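Local coordinates for protein pectate lyase 47 (Bacillus sp. TS-47, PDB 1VBL) that probably cleaves pectate by beta-elimination, as a secreted, thermostable, calcium-binding pectate lyase of polysaccharide lyase family 1, at residues Asp142-Gly147 against Asn162-Ala167; Asp203-Thr208 against Ser244-Thr249; His275-Lys280 against Tyr297-Glu302. All coordinates share one frame; numbering follows the deposited sequence.

The three interactions sample one run of parallel strands on a beta-helix, each joining successive turns. The centres of interactions 1 and 2 are about 10 Å apart, those of interactions 2 and 3 about 9 Å, and those of 1 and 3 about 19 Å. Interactions 1 and 2 touch where the backbone of Phe165 meets that of Thr206 and the Phe165 ring meets Phe207; interactions 2 and 3 touch through Asn246 with Tyr278 and Tyr245 with His276. The calcium ion, bound by Asp190, Asp229 and Asp233, is not touched by any of them: it lies about 13 Å from the side chain of Phe165 and about 12 Å from that of Phe207.

Interaction 1: Asp142-Gly147 against Asn162-Ala167; sequences DAKIKG and NIEFEA
Ile145 packs alongside Phe165, its CB 3.8 Å from ring atom CD2, both side chains leaving the same face of the sheet. The CG1 branch of Ile145 also reaches Ile163 CG2, at 3.8 Å; that methyl lies over the rim of one face of the Phe165 ring. On the other face, Lys144 and Glu164 run side by side as extended chains. Lys144 NZ stays 4.2 Å from Glu164 OE2, beyond a salt bridge, and a water accepting from NZ and donating to OE2 spans the gap. Lys146 and Glu166 are bridged likewise through OE1, the lysine chain bending at chi3 (-58°) with CD 3.6 Å from OE1. Such parallel pairing links successive turns of the right-handed parallel beta-helix known in this lyase family, with Ile145 and Phe165 facing its interior. The backbone hydrogen bonds are Glu164 N to Ala143 O, Ile145 N to Glu164 O and Glu166 N to Ile145 O, the last at 2.9 Å and 170° at the hydrogen. Beyond this shell, Asp211 N donates to Glu166 OE2, Phe165 meets the Phe207 ring, and strand 66-68 pairs with the other edge of strand 144-146.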
loop_
_atom_site.group_PDB
_atom_site.type_symbol
_atom_site.label_atom_id
_atom_site.label_comp_id
_atom_site.label_asym_id
_atom_site.label_seq_id
_atom_site.Cartn_x
_atom_site.Cartn_y
_atom_site.Cartn_z
ATOM N N ASP A 142 16.421 7.033 -10.564
ATOM C CA ASP A 142 16.372 5.580 -10.696
ATOM C C ASP A 142 16.561 4.764 -9.425
ATOM O O ASP A 142 17.073 3.646 -9.479
ATOM C CB ASP A 142 17.377 5.103 -11.752
ATOM C CG ASP A 142 18.778 5.598 -11.489
ATOM O OD1 ASP A 142 19.100 5.898 -10.321
ATOM O OD2 ASP A 142 19.566 5.676 -12.455
ATOM N N ALA A 143 16.166 5.314 -8.280
ATOM C CA ALA A 143 16.272 4.575 -7.029
ATOM C C ALA A 143 15.148 3.544 -7.080
ATOM O O ALA A 143 13.993 3.895 -7.331
ATOM C CB ALA A 143 16.080 5.508 -5.840
ATOM N N LYS A 144 15.482 2.279 -6.848
ATOM C CA LYS A 144 14.480 1.221 -6.905
ATOM C C LYS A 144 14.656 0.150 -5.839
ATOM O O LYS A 144 15.775 -0.180 -5.442
ATOM C CB LYS A 144 14.506 0.538 -8.277
ATOM C CG LYS A 144 14.303 1.461 -9.465
ATOM C CD LYS A 144 14.359 0.681 -10.775
ATOM C CE LYS A 144 14.179 1.596 -11.976
ATOM N NZ LYS A 144 14.269 0.838 -13.257
ATOM N N ILE A 145 13.530 -0.386 -5.382
ATOM C CA ILE A 145 13.506 -1.459 -4.396
ATOM C C ILE A 145 12.655 -2.554 -5.037
ATOM O O ILE A 145 11.550 -2.286 -5.509
ATOM C CB ILE A 145 12.834 -1.017 -3.071
ATOM C CG1 ILE A 145 13.785 -0.128 -2.262
ATOM C CG2 ILE A 145 12.429 -2.244 -2.253
ATOM C CD1 ILE A 145 14.966 -0.860 -1.665
ATOM N N LYS A 146 13.173 -3.775 -5.081
ATOM C CA LYS A 146 12.423 -4.880 -5.671
ATOM C C LYS A 146 12.591 -6.153 -4.851
ATOM O O LYS A 146 13.522 -6.267 -4.058
ATOM C CB LYS A 146 12.900 -5.155 -7.102
ATOM C CG LYS A 146 12.933 -3.937 -8.011
ATOM C CD LYS A 146 13.254 -4.306 -9.462
ATOM C CE LYS A 146 14.581 -5.039 -9.603
ATOM N NZ LYS A 146 14.538 -6.438 -9.092
ATOM N N GLY A 147 11.680 -7.100 -5.051
ATOM C CA GLY A 147 11.756 -8.376 -4.359
ATOM C C GLY A 147 11.496 -8.386 -2.867
ATOM O O GLY A 147 11.560 -9.441 -2.237
ATOM N N ASN A 162 10.990 9.232 -2.871
ATOM C CA ASN A 162 11.703 9.096 -4.135
ATOM C C ASN A 162 12.196 7.712 -4.542
ATOM O O ASN A 162 13.268 7.581 -5.137
ATOM C CB ASN A 162 12.872 10.080 -4.134
ATOM C CG ASN A 162 13.313 10.459 -5.530
ATOM O OD1 ASN A 162 12.484 10.680 -6.412
ATOM N ND2 ASN A 162 14.618 10.550 -5.736
ATOM N N ILE A 163 11.409 6.681 -4.250
ATOM C CA ILE A 163 11.802 5.328 -4.613
ATOM C C ILE A 163 10.719 4.631 -5.433
ATOM O O ILE A 163 9.528 4.833 -5.207
ATOM C CB ILE A 163 12.088 4.481 -3.350
ATOM C CG1 ILE A 163 13.307 5.044 -2.615
ATOM C CG2 ILE A 163 12.305 3.022 -3.728
ATOM C CD1 ILE A 163 13.507 4.459 -1.230
ATOM N N GLU A 164 11.144 3.834 -6.409
ATOM C CA GLU A 164 10.207 3.074 -7.216
ATOM C C GLU A 164 10.200 1.666 -6.636
ATOM O O GLU A 164 11.208 0.952 -6.697
ATOM C CB GLU A 164 10.639 3.009 -8.681
ATOM C CG GLU A 164 9.734 2.097 -9.499
ATOM C CD GLU A 164 10.228 1.874 -10.914
ATOM O OE1 GLU A 164 10.211 2.830 -11.713
ATOM O OE2 GLU A 164 10.637 0.737 -11.221
ATOM N N PHE A 165 9.067 1.282 -6.064
ATOM C CA PHE A 165 8.922 -0.038 -5.466
ATOM C C PHE A 165 8.265 -1.026 -6.411
ATOM O O PHE A 165 7.137 -0.804 -6.858
ATOM C CB PHE A 165 8.053 0.011 -4.203
ATOM C CG PHE A 165 8.677 0.733 -3.050
ATOM C CD1 PHE A 165 8.569 2.118 -2.933
ATOM C CD2 PHE A 165 9.363 0.026 -2.067
ATOM C CE1 PHE A 165 9.134 2.788 -1.846
ATOM C CE2 PHE A 165 9.934 0.684 -0.979
ATOM C CZ PHE A 165 9.820 2.066 -0.866
ATOM N N GLU A 166 8.963 -2.107 -6.732
ATOM C CA GLU A 166 8.354 -3.140 -7.559
ATOM C C GLU A 166 7.787 -4.091 -6.507
ATOM O O GLU A 166 8.539 -4.654 -5.708
ATOM C CB GLU A 166 9.385 -3.878 -8.410
ATOM C CG GLU A 166 8.742 -4.901 -9.341
ATOM C CD GLU A 166 9.758 -5.753 -10.077
ATOM O OE1 GLU A 166 10.446 -6.560 -9.419
ATOM O OE2 GLU A 166 9.862 -5.613 -11.313
ATOM N N ALA A 167 6.469 -4.250 -6.493
ATOM C CA ALA A 167 5.816 -5.106 -5.508
ATOM C C ALA A 167 6.512 -6.449 -5.333
ATOM O O ALA A 167 6.860 -7.117 -6.308
ATOM C CB ALA A 167 4.357 -5.324 -5.890
HETATM O O HOH W 1 14.340 7.674 -7.843
HETATM O O HOH W 2 11.435 -0.562 -13.252
HETATM O O HOH W 3 12.105 -8.468 -9.687
HETATM O O HOH W 4 9.626 -7.453 -6.902
#

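Interaction 2: Asp203-Thr208 against Ser244-Thr249; sequences DHNTFT and SYNVFT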
loop_
_atom_site.group_PDB
_atom_site.type_symbol
_atom_site.label_atom_id
_atom_site.label_comp_id
_atom_site.label_asym_id
_atom_site.label_seq_id
_atom_site.Cartn_x
_atom_site.Cartn_y
_atom_site.Cartn_z
ATOM N N ASP A 203 6.091 9.730 0.559
ATOM C CA ASP A 203 5.952 10.763 -0.464
ATOM C C ASP A 203 6.812 10.587 -1.718
ATOM O O ASP A 203 7.967 10.175 -1.643
ATOM C CB ASP A 203 6.265 12.107 0.213
ATOM C CG ASP A 203 6.259 13.275 -0.748
ATOM O OD1 ASP A 203 5.175 13.844 -0.990
ATOM O OD2 ASP A 203 7.344 13.623 -1.258
ATOM N N HIS A 204 6.234 10.918 -2.871
ATOM C CA HIS A 204 6.927 10.820 -4.153
ATOM C C HIS A 204 7.596 9.481 -4.439
ATOM O O HIS A 204 8.760 9.424 -4.834
ATOM C CB HIS A 204 7.959 11.948 -4.306
ATOM C CG HIS A 204 7.363 13.257 -4.730
ATOM N ND1 HIS A 204 6.967 14.225 -3.831
ATOM C CD2 HIS A 204 7.083 13.750 -5.960
ATOM C CE1 HIS A 204 6.470 15.257 -4.490
ATOM N NE2 HIS A 204 6.529 14.995 -5.784
ATOM N N ASN A 205 6.852 8.402 -4.236
ATOM C CA ASN A 205 7.353 7.071 -4.524
ATOM C C ASN A 205 6.471 6.543 -5.641
ATOM O O ASN A 205 5.417 7.109 -5.937
ATOM C CB ASN A 205 7.227 6.158 -3.303
ATOM C CG ASN A 205 8.062 6.633 -2.132
ATOM O OD1 ASN A 205 9.297 6.607 -2.179
ATOM N ND2 ASN A 205 7.394 7.072 -1.071
ATOM N N THR A 206 6.916 5.474 -6.282
ATOM C CA THR A 206 6.136 4.861 -7.337
ATOM C C THR A 206 5.982 3.397 -6.955
ATOM O O THR A 206 6.943 2.750 -6.545
ATOM C CB THR A 206 6.828 4.998 -8.710
ATOM O OG1 THR A 206 6.796 6.374 -9.116
ATOM C CG2 THR A 206 6.113 4.155 -9.758
ATOM N N PHE A 207 4.757 2.894 -7.049
ATOM C CA PHE A 207 4.469 1.508 -6.702
ATOM C C PHE A 207 3.914 0.822 -7.938
ATOM O O PHE A 207 2.960 1.308 -8.538
ATOM C CB PHE A 207 3.440 1.460 -5.573
ATOM C CG PHE A 207 3.917 2.085 -4.290
ATOM C CD1 PHE A 207 4.548 1.313 -3.317
ATOM C CD2 PHE A 207 3.749 3.449 -4.061
ATOM C CE1 PHE A 207 5.005 1.889 -2.133
ATOM C CE2 PHE A 207 4.201 4.037 -2.881
ATOM C CZ PHE A 207 4.830 3.257 -1.914
ATOM N N THR A 208 4.515 -0.302 -8.318
ATOM C CA THR A 208 4.068 -1.037 -9.498
ATOM C C THR A 208 4.457 -2.503 -9.395
ATOM O O THR A 208 5.428 -2.838 -8.721
ATOM C CB THR A 208 4.716 -0.476 -10.784
ATOM O OG1 THR A 208 4.277 -1.241 -11.915
ATOM C CG2 THR A 208 6.243 -0.557 -10.698
ATOM N N SER A 244 1.437 11.098 0.133
ATOM C CA SER A 244 1.313 12.141 -0.872
ATOM C C SER A 244 2.198 12.033 -2.103
ATOM O O SER A 244 3.326 11.546 -2.044
ATOM C CB SER A 244 1.573 13.490 -0.209
ATOM O OG SER A 244 2.845 13.492 0.417
ATOM N N TYR A 245 1.667 12.514 -3.223
ATOM C CA TYR A 245 2.396 12.528 -4.481
ATOM C C TYR A 245 3.059 11.213 -4.880
ATOM O O TYR A 245 4.177 11.209 -5.397
ATOM C CB TYR A 245 3.440 13.639 -4.435
ATOM C CG TYR A 245 2.832 15.022 -4.514
ATOM C CD1 TYR A 245 2.468 15.566 -5.742
ATOM C CD2 TYR A 245 2.607 15.776 -3.364
ATOM C CE1 TYR A 245 1.895 16.833 -5.826
ATOM C CE2 TYR A 245 2.029 17.050 -3.436
ATOM C CZ TYR A 245 1.678 17.567 -4.673
ATOM O OH TYR A 245 1.112 18.818 -4.774
ATOM N N ASN A 246 2.363 10.104 -4.647
ATOM C CA ASN A 246 2.876 8.787 -5.015
ATOM C C ASN A 246 2.129 8.293 -6.241
ATOM O O ASN A 246 1.024 8.748 -6.539
ATOM C CB ASN A 246 2.642 7.770 -3.891
ATOM C CG ASN A 246 3.369 8.127 -2.621
ATOM O OD1 ASN A 246 4.596 8.013 -2.538
ATOM N ND2 ASN A 246 2.618 8.567 -1.616
ATOM N N VAL A 247 2.744 7.364 -6.957
ATOM C CA VAL A 247 2.102 6.761 -8.109
ATOM C C VAL A 247 1.837 5.313 -7.708
ATOM O O VAL A 247 2.720 4.646 -7.174
ATOM C CB VAL A 247 3.016 6.756 -9.360
ATOM C CG1 VAL A 247 2.402 5.864 -10.438
ATOM C CG2 VAL A 247 3.181 8.172 -9.902
ATOM N N PHE A 248 0.610 4.854 -7.928
ATOM C CA PHE A 248 0.229 3.476 -7.645
ATOM C C PHE A 248 -0.317 2.976 -8.973
ATOM O O PHE A 248 -1.355 3.439 -9.438
ATOM C CB PHE A 248 -0.867 3.401 -6.578
ATOM C CG PHE A 248 -0.462 3.962 -5.251
ATOM C CD1 PHE A 248 -0.715 5.294 -4.938
ATOM C CD2 PHE A 248 0.185 3.162 -4.314
ATOM C CE1 PHE A 248 -0.328 5.825 -3.704
ATOM C CE2 PHE A 248 0.577 3.681 -3.080
ATOM C CZ PHE A 248 0.321 5.015 -2.775
ATOM N N THR A 249 0.386 2.035 -9.594
ATOM C CA THR A 249 -0.052 1.539 -10.883
ATOM C C THR A 249 0.215 0.049 -11.046
ATOM O O THR A 249 1.044 -0.529 -10.330
ATOM C CB THR A 249 0.662 2.326 -12.020
ATOM O OG1 THR A 249 0.075 2.001 -13.286
ATOM C CG2 THR A 249 2.145 1.981 -12.052
#
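Thr206 pairs in parallel with Val247, and Phe207 with Phe248, on strands 206-208 and 247-249 whose axes approach to 4.6 Å at 8°, tied by Val247 N to Asn205 O, Phe207 N to Val247 O and Thr249 N to Phe207 O. Before them the chain turns at His204 and Tyr245, both with positive phi, and Asn205 and Asn246 follow at the bend. Asn246 OD1 is gripped twice, by Asn205 N at 2.9 Å and by Asn205 ND2 at 3.3 Å, the two donors arriving from opposite faces of its amide plane. The two amide planes are nearly parallel, 7° apart, as in the asparagine ladders of parallel beta-helices; Asn205 ND2 also donates to Ile160 O. On the interior face the Phe207 and Phe248 rings are close to parallel but slid, centroids 4.9 Å apart, so they barely overlap. At the other end Ser244 OG, set between backbone N and carbonyl carbon (chi1 56°) where it faces Asp203, donates to the anti lone pair of Asp203 OD1 at 2.7 Å. His204 ND1 donates to Asp203 OD2 at 2.7 Å, the acceptor lying in the imidazole plane, and Arg161 makes a salt bridge to that same oxygen. Tyr245 CB sits over one face of the His204 ring, 3.5 Å from its centroid, a CH-pi contact. An alanine at His204 would probably leave Asp203 OD2 without one of its donors and open a gap over Tyr245 CB. Strand 164-166 flanks strand 206-208, and strand 272-280 flanks strand 247-249, where Asn277 OD1 accepts from Asn246 N; Leu415 and Ala410 lie against His204 and Val247, and Ala412 N is hydrogen-bonded to Thr206 OG1.

Interaction 3: His275-Lys280 against Tyr297-Glu302; sequences HHNYYK and YNNYYE
His275 lays its CB over the centre of the Tyr297 ring, 3.4 Å from the centroid, a CH-pi contact, while Tyr297 OH stands over the middle of the imidazole. The two ring planes are 13° apart but slid, so the rings barely overlap. Both side chains have CG in the crowded position between backbone N and carbonyl carbon (chi1 69° in His275), which carries them out side by side. The next residue adds to this cluster: His276 ND1 and His275 ND1 share a hydrogen bond of 2.8 Å whose direction stays open, and Asn298 CB covers one face of the His276 ring. His275 NE2 is bonded to Asp12, and Asn298 OD1 to His397 N. At the bend Asn299 OD1 accepts from both Asn277 N, at 2.9 Å, and Asn277 ND2, at 3.1 Å, with the two amide planes 7° apart. Asn277 ND2 also donates to Ile243 O, and its OD1 accepts from Asn246 N. Tyr279 and Tyr301 follow on one face with near-parallel, slid rings, centroids 4.8 Å apart; a water bonds to both hydroxyls, and Tyr301 OH is hydrogen-bonded to Trp315 NE1. On the other face Glu302 gathers three partners. Tyr278 OH donates to Glu302 OE2 at 2.9 Å, from above the carboxylate plane, Lys280 NZ makes a salt bridge to that oxygen, and Tyr300 OH donates to OE1 at 2.6 Å. These bonds probably fix the rotation of the carboxylate. Val406 and Lys407 of helix 402-409 lie against Tyr278, and strand 322-332 pairs in parallel with the far edge of strand 293-303. An asparagine ladder beside a ladder of aromatic rings, on in-register parallel strands with Tyr300 N to Asn277 O between them, is characteristic of the right-handed parallel beta-helix of pectate lyases.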
loop_
_atom_site.group_PDB
_atom_site.type_symbol
_atom_site.label_atom_id
_atom_site.label_comp_id
_atom_site.label_asym_id
_atom_site.label_seq_id
_atom_site.Cartn_x
_atom_site.Cartn_y
_atom_site.Cartn_z
ATOM N N HIS A 275 -3.164 12.465 -0.502
ATOM C CA HIS A 275 -3.421 13.518 -1.461
ATOM C C HIS A 275 -2.417 13.565 -2.599
ATOM O O HIS A 275 -1.253 13.174 -2.450
ATOM C CB HIS A 275 -3.520 14.878 -0.741
ATOM C CG HIS A 275 -2.228 15.386 -0.176
ATOM N ND1 HIS A 275 -1.309 16.084 -0.929
ATOM C CD2 HIS A 275 -1.725 15.342 1.081
ATOM C CE1 HIS A 275 -0.299 16.452 -0.162
ATOM N NE2 HIS A 275 -0.526 16.014 1.065
ATOM N N HIS A 276 -2.902 14.018 -3.749
ATOM C CA HIS A 276 -2.099 14.141 -4.958
ATOM C C HIS A 276 -1.431 12.854 -5.415
ATOM O O HIS A 276 -0.348 12.880 -6.002
ATOM C CB HIS A 276 -1.052 15.239 -4.782
ATOM C CG HIS A 276 -1.645 16.605 -4.640
ATOM N ND1 HIS A 276 -1.955 17.160 -3.417
ATOM C CD2 HIS A 276 -2.029 17.510 -5.571
ATOM C CE1 HIS A 276 -2.503 18.347 -3.600
ATOM N NE2 HIS A 276 -2.559 18.584 -4.899
ATOM N N ASN A 277 -2.081 11.728 -5.150
ATOM C CA ASN A 277 -1.536 10.452 -5.572
ATOM C C ASN A 277 -2.128 10.139 -6.933
ATOM O O ASN A 277 -3.241 10.555 -7.255
ATOM C CB ASN A 277 -1.884 9.352 -4.564
ATOM C CG ASN A 277 -1.225 9.580 -3.217
ATOM O OD1 ASN A 277 -0.001 9.507 -3.090
ATOM N ND2 ASN A 277 -2.033 9.871 -2.206
ATOM N N TYR A 278 -1.363 9.409 -7.729
ATOM C CA TYR A 278 -1.770 9.031 -9.071
ATOM C C TYR A 278 -2.073 7.532 -9.080
ATOM O O TYR A 278 -1.157 6.712 -8.997
ATOM C CB TYR A 278 -0.618 9.351 -10.028
ATOM C CG TYR A 278 -0.904 9.281 -11.516
ATOM C CD1 TYR A 278 0.065 9.695 -12.429
ATOM C CD2 TYR A 278 -2.117 8.794 -12.016
ATOM C CE1 TYR A 278 -0.153 9.631 -13.799
ATOM C CE2 TYR A 278 -2.348 8.724 -13.400
ATOM C CZ TYR A 278 -1.353 9.147 -14.282
ATOM O OH TYR A 278 -1.540 9.095 -15.645
ATOM N N TYR A 279 -3.357 7.180 -9.145
ATOM C CA TYR A 279 -3.761 5.777 -9.197
ATOM C C TYR A 279 -4.054 5.483 -10.661
ATOM O O TYR A 279 -4.981 6.049 -11.243
ATOM C CB TYR A 279 -5.019 5.524 -8.357
ATOM C CG TYR A 279 -4.828 5.793 -6.883
ATOM C CD1 TYR A 279 -5.025 7.069 -6.359
ATOM C CD2 TYR A 279 -4.424 4.776 -6.015
ATOM C CE1 TYR A 279 -4.827 7.331 -5.011
ATOM C CE2 TYR A 279 -4.217 5.029 -4.659
ATOM C CZ TYR A 279 -4.423 6.310 -4.166
ATOM O OH TYR A 279 -4.240 6.578 -2.830
ATOM N N LYS A 280 -3.258 4.602 -11.254
ATOM C CA LYS A 280 -3.418 4.272 -12.662
ATOM C C LYS A 280 -3.469 2.776 -12.924
ATOM O O LYS A 280 -2.515 2.043 -12.655
ATOM C CB LYS A 280 -2.277 4.897 -13.472
ATOM C CG LYS A 280 -2.340 4.611 -14.974
ATOM C CD LYS A 280 -1.249 5.373 -15.714
ATOM C CE LYS A 280 -1.249 5.056 -17.204
ATOM N NZ LYS A 280 -2.547 5.379 -17.859
ATOM N N TYR A 297 -7.902 13.738 -0.742
ATOM C CA TYR A 297 -8.114 14.887 -1.610
ATOM C C TYR A 297 -7.100 15.073 -2.729
ATOM O O TYR A 297 -5.949 14.653 -2.624
ATOM C CB TYR A 297 -8.209 16.167 -0.762
ATOM C CG TYR A 297 -6.902 16.714 -0.229
ATOM C CD1 TYR A 297 -6.157 17.640 -0.966
ATOM C CD2 TYR A 297 -6.426 16.341 1.032
ATOM C CE1 TYR A 297 -4.976 18.185 -0.460
ATOM C CE2 TYR A 297 -5.241 16.882 1.548
ATOM C CZ TYR A 297 -4.524 17.803 0.794
ATOM O OH TYR A 297 -3.357 18.338 1.297
ATOM N N ASN A 298 -7.553 15.698 -3.810
ATOM C CA ASN A 298 -6.703 15.978 -4.959
ATOM C C ASN A 298 -5.991 14.760 -5.537
ATOM O O ASN A 298 -4.859 14.866 -6.008
ATOM C CB ASN A 298 -5.666 17.039 -4.586
ATOM C CG ASN A 298 -6.260 18.432 -4.474
ATOM O OD1 ASN A 298 -5.610 19.351 -3.976
ATOM N ND2 ASN A 298 -7.495 18.601 -4.944
ATOM N N ASN A 299 -6.638 13.601 -5.495
ATOM C CA ASN A 299 -6.028 12.406 -6.059
ATOM C C ASN A 299 -6.580 12.235 -7.463
ATOM O O ASN A 299 -7.703 12.652 -7.746
ATOM C CB ASN A 299 -6.358 11.179 -5.213
ATOM C CG ASN A 299 -5.721 11.238 -3.843
ATOM O OD1 ASN A 299 -4.498 11.121 -3.705
ATOM N ND2 ASN A 299 -6.544 11.440 -2.820
ATOM N N TYR A 300 -5.777 11.643 -8.340
ATOM C CA TYR A 300 -6.184 11.404 -9.715
ATOM C C TYR A 300 -6.231 9.893 -9.946
ATOM O O TYR A 300 -5.234 9.197 -9.737
ATOM C CB TYR A 300 -5.191 12.066 -10.675
ATOM C CG TYR A 300 -5.489 11.811 -12.140
ATOM C CD1 TYR A 300 -6.765 12.031 -12.661
ATOM C CD2 TYR A 300 -4.495 11.350 -13.004
ATOM C CE1 TYR A 300 -7.047 11.798 -14.010
ATOM C CE2 TYR A 300 -4.764 11.110 -14.354
ATOM C CZ TYR A 300 -6.039 11.334 -14.849
ATOM O OH TYR A 300 -6.313 11.080 -16.172
ATOM N N TYR A 301 -7.399 9.396 -10.349
ATOM C CA TYR A 301 -7.606 7.969 -10.598
ATOM C C TYR A 301 -7.861 7.815 -12.092
ATOM O O TYR A 301 -8.776 8.429 -12.638
ATOM C CB TYR A 301 -8.816 7.450 -9.808
ATOM C CG TYR A 301 -8.775 7.753 -8.325
ATOM C CD1 TYR A 301 -9.077 9.028 -7.847
ATOM C CD2 TYR A 301 -8.430 6.766 -7.399
ATOM C CE1 TYR A 301 -9.037 9.316 -6.484
ATOM C CE2 TYR A 301 -8.387 7.046 -6.028
ATOM C CZ TYR A 301 -8.690 8.322 -5.583
ATOM O OH TYR A 301 -8.629 8.623 -4.240
ATOM N N GLU A 302 -7.057 6.983 -12.745
ATOM C CA GLU A 302 -7.159 6.804 -14.187
ATOM C C GLU A 302 -7.196 5.329 -14.547
ATOM O O GLU A 302 -6.293 4.573 -14.190
ATOM C CB GLU A 302 -5.955 7.499 -14.832
ATOM C CG GLU A 302 -5.831 7.388 -16.330
ATOM C CD GLU A 302 -4.589 8.106 -16.823
ATOM O OE1 GLU A 302 -4.643 9.336 -17.037
ATOM O OE2 GLU A 302 -3.548 7.441 -16.973
HETATM O O HOH W 5 -6.799 7.768 -2.394
#